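C-1-tetrahydrofolate synthase, cytoplasmic, putative (Trypanosoma brucei, PDB 4CJX) probably interconverts folate-bound one-carbon units, acting as an NADP-dependent methylenetetrahydrofolate dehydrogenase and a methenyltetrahydrofolate cyclohydrolase within a homodimer. Local coordinates at residues B[188-193]-B[212-217]; B[233-238]-B[274-279]. One frame throughout, in Å; residues are numbered along the deposited sequence.

From the N terminus, the chain reaches strand 186-190, makes the turn through Arg192, passes along helix 197-206 and returns as strand 210-214. Interaction 1 closes that loop by pairing the two strands in parallel. The chain then runs through helix 220-228 into strand 232-235, where interaction 2 opens; its loop, carrying three short strands and no helix, closes when 274-279 comes back over the end of 232-235. The two loops therefore follow in series and neither encloses nor crosses the other. They meet in the sheet, because strand 186-190 lies between 210-214 and 232-235: Val188 and Leu190 pair backbone to backbone with Val234 and Ala236, and Ser216 packs on Ala237.

Interaction 1 (B[188-193]-B[212-217]); sequences VVLGRG and TVVHSA
Arg192 turns its CG away from its own N (chi1 -162°) and runs on extended, reaching across the end of the neighbouring strand: its side chain crosses that of Val213 at about a right angle, CD nearest to CG1, and its CB meets His215 CE1 obliquely at 4.1 Å. The histidine has its CG beside the backbone N (chi1 -63°), which swings the ring back toward the arginine although its CB sets off away. The guanidinium carries on to the second subunit, where NH1 is hydrogen-bonded to Asn206. Strands 188-190 and 212-214 run parallel. Val189 turns both its N and its O to strand 212-214, N giving a bond to Thr212 O (3.0 Å) and O receiving Val214 N (3.0 Å). The ladder finishes with Gly191 N to Val214 O at 2.8 Å, nearly straight at N-H but tilted from the carbonyl plane. Gly191 has a positive phi of 97°, where a CB would press on the preceding carbonyl. On one face Leu190 and Val214 lie side by side, CD2 to CG1 3.8 Å, with helix 220-228 covering Val214; on the other, Val189 and Val213 face helix 197-206. Thr212 and Val213 also pair with an antiparallel strand of the second subunit. This is a beta-alpha-beta unit of the Rossmann-like NAD(P)-binding domain; Arg192 and Ser216, at its strand ends, bind NADP(+) in a crystal structure of this protein, though not in this chain.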
ATOM      1  N   VAL B 188       3.837   3.628 -15.290  1.00 12.56           N
ATOM      2  CA  VAL B 188       4.589   2.467 -14.819  1.00 12.01           C
ATOM      3  C   VAL B 188       5.598   2.886 -13.763  1.00 11.65           C
ATOM      4  O   VAL B 188       6.341   3.864 -13.934  1.00 11.36           O
ATOM      5  CB  VAL B 188       5.320   1.650 -15.916  1.00 11.84           C
ATOM      6  CG1 VAL B 188       6.311   2.479 -16.692  1.00 11.54           C
ATOM      7  CG2 VAL B 188       6.074   0.486 -15.294  1.00 11.87           C
ATOM      8  N   VAL B 189       5.588   2.140 -12.671  1.00 11.71           N
ATOM      9  CA  VAL B 189       6.547   2.273 -11.605  1.00 11.87           C
ATOM     10  C   VAL B 189       7.361   0.975 -11.649  1.00 11.99           C
ATOM     11  O   VAL B 189       6.789  -0.110 -11.558  1.00 12.27           O
ATOM     12  CB  VAL B 189       5.843   2.385 -10.233  1.00 12.36           C
ATOM     13  CG1 VAL B 189       6.854   2.504  -9.113  1.00 12.90           C
ATOM     14  CG2 VAL B 189       4.956   3.606 -10.198  1.00 12.59           C
ATOM     15  N   LEU B 190       8.678   1.093 -11.812  1.00 11.66           N
ATOM     16  CA  LEU B 190       9.578  -0.048 -11.736  1.00 12.10           C
ATOM     17  C   LEU B 190      10.220  -0.058 -10.334  1.00 12.47           C
ATOM     18  O   LEU B 190      10.852   0.942  -9.903  1.00 12.15           O
ATOM     19  CB  LEU B 190      10.648   0.035 -12.819  1.00 12.01           C
ATOM     20  CG  LEU B 190      10.138   0.120 -14.276  1.00 11.97           C
ATOM     21  CD1 LEU B 190       9.954   1.569 -14.698  1.00 11.61           C
ATOM     22  CD2 LEU B 190      11.028  -0.640 -15.279  1.00 12.34           C
ATOM     23  N   GLY B 191      10.057  -1.171  -9.631  1.00 13.25           N
ATOM     24  CA  GLY B 191      10.564  -1.313  -8.266  1.00 14.16           C
ATOM     25  C   GLY B 191       9.494  -1.025  -7.237  1.00 15.07           C
ATOM     26  O   GLY B 191       8.535  -0.311  -7.501  1.00 14.62           O
ATOM     27  N   ARG B 192       9.645  -1.606  -6.059  1.00 16.98           N
ATOM     28  CA  ARG B 192       8.633  -1.502  -5.025  1.00 18.36           C
ATOM     29  C   ARG B 192       9.288  -1.308  -3.654  1.00 19.22           C
ATOM     30  O   ARG B 192       8.838  -1.874  -2.668  1.00 19.78           O
ATOM     31  CB  ARG B 192       7.754  -2.757  -5.060  1.00 19.42           C
ATOM     32  CG  ARG B 192       6.426  -2.625  -4.355  1.00 20.76           C
ATOM     33  CD  ARG B 192       5.428  -3.622  -4.906  1.00 21.35           C
ATOM     34  NE  ARG B 192       4.237  -3.679  -4.092  1.00 22.15           N
ATOM     35  CZ  ARG B 192       4.033  -4.499  -3.059  1.00 22.69           C
ATOM     36  NH1 ARG B 192       4.947  -5.367  -2.666  1.00 22.31           N
ATOM     37  NH2 ARG B 192       2.872  -4.437  -2.407  1.00 23.90           N
ATOM     38  N   GLY B 193      10.300  -0.445  -3.595  1.00 18.83           N
ATOM     39  CA  GLY B 193      10.986  -0.138  -2.342  1.00 19.52           C
ATOM     40  C   GLY B 193      10.138   0.660  -1.345  1.00 20.30           C
ATOM     41  O   GLY B 193       9.385   1.557  -1.732  1.00 18.60           O
ATOM     42  N   THR B 212       0.794   0.609 -13.303  1.00 13.72           N
ATOM     43  CA  THR B 212       1.287  -0.741 -13.402  1.00 13.77           C
ATOM     44  C   THR B 212       2.610  -0.766 -12.658  1.00 13.22           C
ATOM     45  O   THR B 212       3.421   0.114 -12.852  1.00 12.42           O
ATOM     46  CB  THR B 212       1.563  -1.123 -14.865  1.00 13.88           C
ATOM     47  OG1 THR B 212       0.362  -1.014 -15.615  1.00 14.47           O
ATOM     48  CG2 THR B 212       2.074  -2.498 -14.935  1.00 14.35           C
ATOM     49  N   VAL B 213       2.815  -1.788 -11.846  1.00 13.76           N
ATOM     50  CA  VAL B 213       4.051  -2.001 -11.132  1.00 14.01           C
ATOM     51  C   VAL B 213       4.777  -3.212 -11.692  1.00 14.67           C
ATOM     52  O   VAL B 213       4.185  -4.278 -11.900  1.00 15.08           O
ATOM     53  CB  VAL B 213       3.798  -2.283  -9.644  1.00 14.69           C
ATOM     54  CG1 VAL B 213       5.109  -2.641  -8.954  1.00 14.81           C
ATOM     55  CG2 VAL B 213       3.156  -1.065  -8.994  1.00 14.85           C
ATOM     56  N   VAL B 214       6.074  -3.024 -11.874  1.00 14.79           N
ATOM     57  CA  VAL B 214       6.962  -3.984 -12.479  1.00 16.04           C
ATOM     58  C   VAL B 214       8.249  -4.031 -11.613  1.00 16.79           C
ATOM     59  O   VAL B 214       8.454  -3.164 -10.747  1.00 15.87           O
ATOM     60  CB  VAL B 214       7.176  -3.490 -13.932  1.00 15.98           C
ATOM     61  CG1 VAL B 214       8.610  -3.464 -14.358  1.00 16.22           C
ATOM     62  CG2 VAL B 214       6.268  -4.217 -14.914  1.00 16.14           C
ATOM     63  N   HIS B 215       9.081  -5.048 -11.831  1.00 18.30           N
ATOM     64  CA  HIS B 215      10.342  -5.231 -11.078  1.00 19.43           C
ATOM     65  C   HIS B 215      11.552  -5.321 -11.988  1.00 19.90           C
ATOM     66  O   HIS B 215      11.401  -5.635 -13.171  1.00 20.22           O
ATOM     67  CB  HIS B 215      10.259  -6.503 -10.255  1.00 21.07           C
ATOM     68  CG  HIS B 215       9.190  -6.466  -9.223  1.00 21.97           C
ATOM     69  ND1 HIS B 215       9.443  -6.126  -7.908  1.00 22.80           N
ATOM     70  CD2 HIS B 215       7.853  -6.662  -9.313  1.00 22.89           C
ATOM     71  CE1 HIS B 215       8.310  -6.155  -7.224  1.00 22.75           C
ATOM     72  NE2 HIS B 215       7.331  -6.459  -8.055  1.00 23.04           N
ATOM     73  N   SER B 216      12.766  -5.100 -11.453  1.00 19.93           N
ATOM     74  CA  SER B 216      13.968  -5.161 -12.319  1.00 20.50           C
ATOM     75  C   SER B 216      14.114  -6.495 -13.036  1.00 21.12           C
ATOM     76  O   SER B 216      14.536  -6.538 -14.219  1.00 21.65           O
ATOM     77  CB  SER B 216      15.253  -4.819 -11.558  1.00 20.78           C
ATOM     78  OG  SER B 216      15.329  -5.536 -10.334  1.00 21.91           O
ATOM     79  N   ALA B 217      13.720  -7.572 -12.348  1.00 21.08           N
ATOM     80  CA  ALA B 217      13.836  -8.909 -12.899  1.00 21.71           C
ATOM     81  C   ALA B 217      12.542  -9.423 -13.509  1.00 21.05           C
ATOM     82  O   ALA B 217      12.462 -10.575 -13.858  1.00 22.11           O
ATOM     83  CB  ALA B 217      14.365  -9.868 -11.845  1.00 22.74           C
TER

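Interaction 2 (B[233-238]-B[274-279]); sequences VVSAAG and VGDVCF
Asp276 lays its carboxylate over the end of strand 233-235, with its CB against the Ser235 side chain (CB to CB 3.7 Å) and OD2 pushed into the turn that follows. That one oxygen takes three hydrogen bonds. Ser235 OG, the proton donor at 2.9 Å, comes to the anti lone pair, away from OD1, while Ala237 N (2.8 Å) and Gly238 N (3.2 Å) share the syn side. The Ala237 bond is the straighter, 154° at the hydrogen against 140° for Gly238. Ser235 can reach because its hydroxyl stands opposite the backbone N (chi1 -156°), which carries OG out toward the aspartate. The other oxygen is also occupied: Asp276 OD1 accepts from Gln239 N and lies 3.1 Å from Gly238 N. Three donors around OD2 and a further one on OD1 fix the rotation of the carboxylate and would be expected to favour its ionised form. Asp276 N and Val277 N are in turn held by the carboxylate of Asp256, which helps to fix the loop. Beside the polar cluster Val277 CG2 rests on Ser235 CB at 4.4 Å. An aspartate gathering successive amides in this way ties a strand-end turn to a distant loop, here at the C-terminal edge of the parallel sheet in the NAD(P)-binding domain, near Ala196 and Ser216, which bind NADP(+) in a crystal structure of this protein, not in this chain.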
ATOM      1  N   VAL B 233       6.829   7.399 -16.646  1.00 12.32           N
ATOM      2  CA  VAL B 233       7.712   6.343 -16.189  1.00 12.45           C
ATOM      3  C   VAL B 233       8.446   6.796 -14.910  1.00 11.99           C
ATOM      4  O   VAL B 233       9.152   7.813 -14.921  1.00 11.61           O
ATOM      5  CB  VAL B 233       8.781   5.972 -17.240  1.00 13.08           C
ATOM      6  CG1 VAL B 233       9.757   4.950 -16.646  1.00 13.32           C
ATOM      7  CG2 VAL B 233       8.159   5.466 -18.557  1.00 13.31           C
ATOM      8  N   VAL B 234       8.257   6.039 -13.834  1.00 11.78           N
ATOM      9  CA  VAL B 234       8.994   6.218 -12.617  1.00 11.81           C
ATOM     10  C   VAL B 234       9.788   4.972 -12.340  1.00 11.85           C
ATOM     11  O   VAL B 234       9.252   3.964 -11.885  1.00 11.11           O
ATOM     12  CB  VAL B 234       8.094   6.480 -11.403  1.00 12.25           C
ATOM     13  CG1 VAL B 234       8.968   6.702 -10.188  1.00 12.24           C
ATOM     14  CG2 VAL B 234       7.185   7.683 -11.665  1.00 12.61           C
ATOM     15  N   SER B 235      11.099   5.070 -12.583  1.00 11.94           N
ATOM     16  CA  SER B 235      11.991   3.948 -12.412  1.00 12.47           C
ATOM     17  C   SER B 235      12.770   4.034 -11.098  1.00 12.72           C
ATOM     18  O   SER B 235      13.601   4.909 -10.929  1.00 13.04           O
ATOM     19  CB  SER B 235      12.983   3.855 -13.577  1.00 12.55           C
ATOM     20  OG  SER B 235      13.418   2.514 -13.656  1.00 13.22           O
ATOM     21  N   ALA B 236      12.535   3.072 -10.221  1.00 13.02           N
ATOM     22  CA  ALA B 236      13.159   3.038  -8.894  1.00 13.46           C
ATOM     23  C   ALA B 236      13.568   1.610  -8.560  1.00 14.12           C
ATOM     24  O   ALA B 236      13.316   1.095  -7.461  1.00 14.59           O
ATOM     25  CB  ALA B 236      12.180   3.577  -7.865  1.00 13.50           C
ATOM     26  N   ALA B 237      14.198   0.960  -9.518  1.00 14.56           N
ATOM     27  CA  ALA B 237      14.563  -0.445  -9.390  1.00 15.90           C
ATOM     28  C   ALA B 237      16.027  -0.641  -9.038  1.00 16.98           C
ATOM     29  O   ALA B 237      16.385  -1.708  -8.603  1.00 18.47           O
ATOM     30  CB  ALA B 237      14.235  -1.182 -10.684  1.00 16.07           C
ATOM     31  N   GLY B 238      16.877   0.364  -9.263  1.00 17.34           N
ATOM     32  CA  GLY B 238      18.303   0.266  -8.899  1.00 18.06           C
ATOM     33  C   GLY B 238      19.021  -0.719  -9.794  1.00 18.70           C
ATOM     34  O   GLY B 238      19.684  -1.644  -9.330  1.00 19.00           O
ATOM     35  N   VAL B 274      24.735   5.747 -11.428  1.00 19.36           N
ATOM     36  CA  VAL B 274      24.085   5.559 -12.718  1.00 18.46           C
ATOM     37  C   VAL B 274      22.606   5.262 -12.472  1.00 17.29           C
ATOM     38  O   VAL B 274      22.255   4.420 -11.614  1.00 16.62           O
ATOM     39  CB  VAL B 274      24.744   4.416 -13.534  1.00 19.55           C
ATOM     40  CG1 VAL B 274      24.099   4.280 -14.895  1.00 19.55           C
ATOM     41  CG2 VAL B 274      26.232   4.670 -13.744  1.00 21.26           C
ATOM     42  N   GLY B 275      21.756   5.960 -13.231  1.00 15.91           N
ATOM     43  CA  GLY B 275      20.331   5.830 -13.130  1.00 15.14           C
ATOM     44  C   GLY B 275      19.852   4.561 -13.798  1.00 15.04           C
ATOM     45  O   GLY B 275      20.640   3.860 -14.473  1.00 15.62           O
ATOM     46  N   ASP B 276      18.557   4.284 -13.637  1.00 14.36           N
ATOM     47  CA  ASP B 276      17.902   3.149 -14.301  1.00 14.20           C
ATOM     48  C   ASP B 276      17.680   3.337 -15.800  1.00 14.23           C
ATOM     49  O   ASP B 276      17.517   2.359 -16.532  1.00 14.03           O
ATOM     50  CB  ASP B 276      16.527   2.897 -13.658  1.00 14.04           C
ATOM     51  CG  ASP B 276      16.623   2.308 -12.262  1.00 14.21           C
ATOM     52  OD1 ASP B 276      17.726   2.159 -11.678  1.00 14.95           O
ATOM     53  OD2 ASP B 276      15.572   1.972 -11.741  1.00 14.16           O
ATOM     54  N   VAL B 277      17.647   4.593 -16.250  1.00 14.22           N
ATOM     55  CA  VAL B 277      17.241   4.907 -17.615  1.00 14.80           C
ATOM     56  C   VAL B 277      18.444   5.140 -18.541  1.00 15.33           C
ATOM     57  O   VAL B 277      19.410   5.803 -18.163  1.00 15.13           O
ATOM     58  CB  VAL B 277      16.354   6.174 -17.631  1.00 14.76           C
ATOM     59  CG1 VAL B 277      15.965   6.565 -19.052  1.00 15.37           C
ATOM     60  CG2 VAL B 277      15.086   5.961 -16.786  1.00 14.66           C
ATOM     61  N   CYS B 278      18.373   4.580 -19.746  1.00 15.91           N
ATOM     62  CA  CYS B 278      19.293   4.948 -20.847  1.00 16.44           C
ATOM     63  C   CYS B 278      18.970   6.357 -21.336  1.00 15.72           C
ATOM     64  O   CYS B 278      18.256   6.558 -22.320  1.00 15.28           O
ATOM     65  CB  CYS B 278      19.223   3.927 -21.987  1.00 17.65           C
ATOM     66  SG  CYS B 278      19.584   2.250 -21.408  1.00 20.08           S
ATOM     67  N   PHE B 279      19.529   7.332 -20.640  1.00 15.24           N
ATOM     68  CA  PHE B 279      19.144   8.736 -20.773  1.00 15.35           C
ATOM     69  C   PHE B 279      19.444   9.289 -22.153  1.00 15.78           C
ATOM     70  O   PHE B 279      18.670  10.057 -22.696  1.00 15.56           O
ATOM     71  CB  PHE B 279      19.908   9.504 -19.692  1.00 15.51           C
ATOM     72  CG  PHE B 279      19.741  10.995 -19.713  1.00 16.06           C
ATOM     73  CD1 PHE B 279      20.582  11.792 -20.497  1.00 17.06           C
ATOM     74  CD2 PHE B 279      18.854  11.620 -18.836  1.00 15.57           C
ATOM     75  CE1 PHE B 279      20.476  13.171 -20.462  1.00 17.56           C
ATOM     76  CE2 PHE B 279      18.749  12.994 -18.789  1.00 15.86           C
ATOM     77  CZ  PHE B 279      19.563  13.778 -19.600  1.00 16.98           C
TER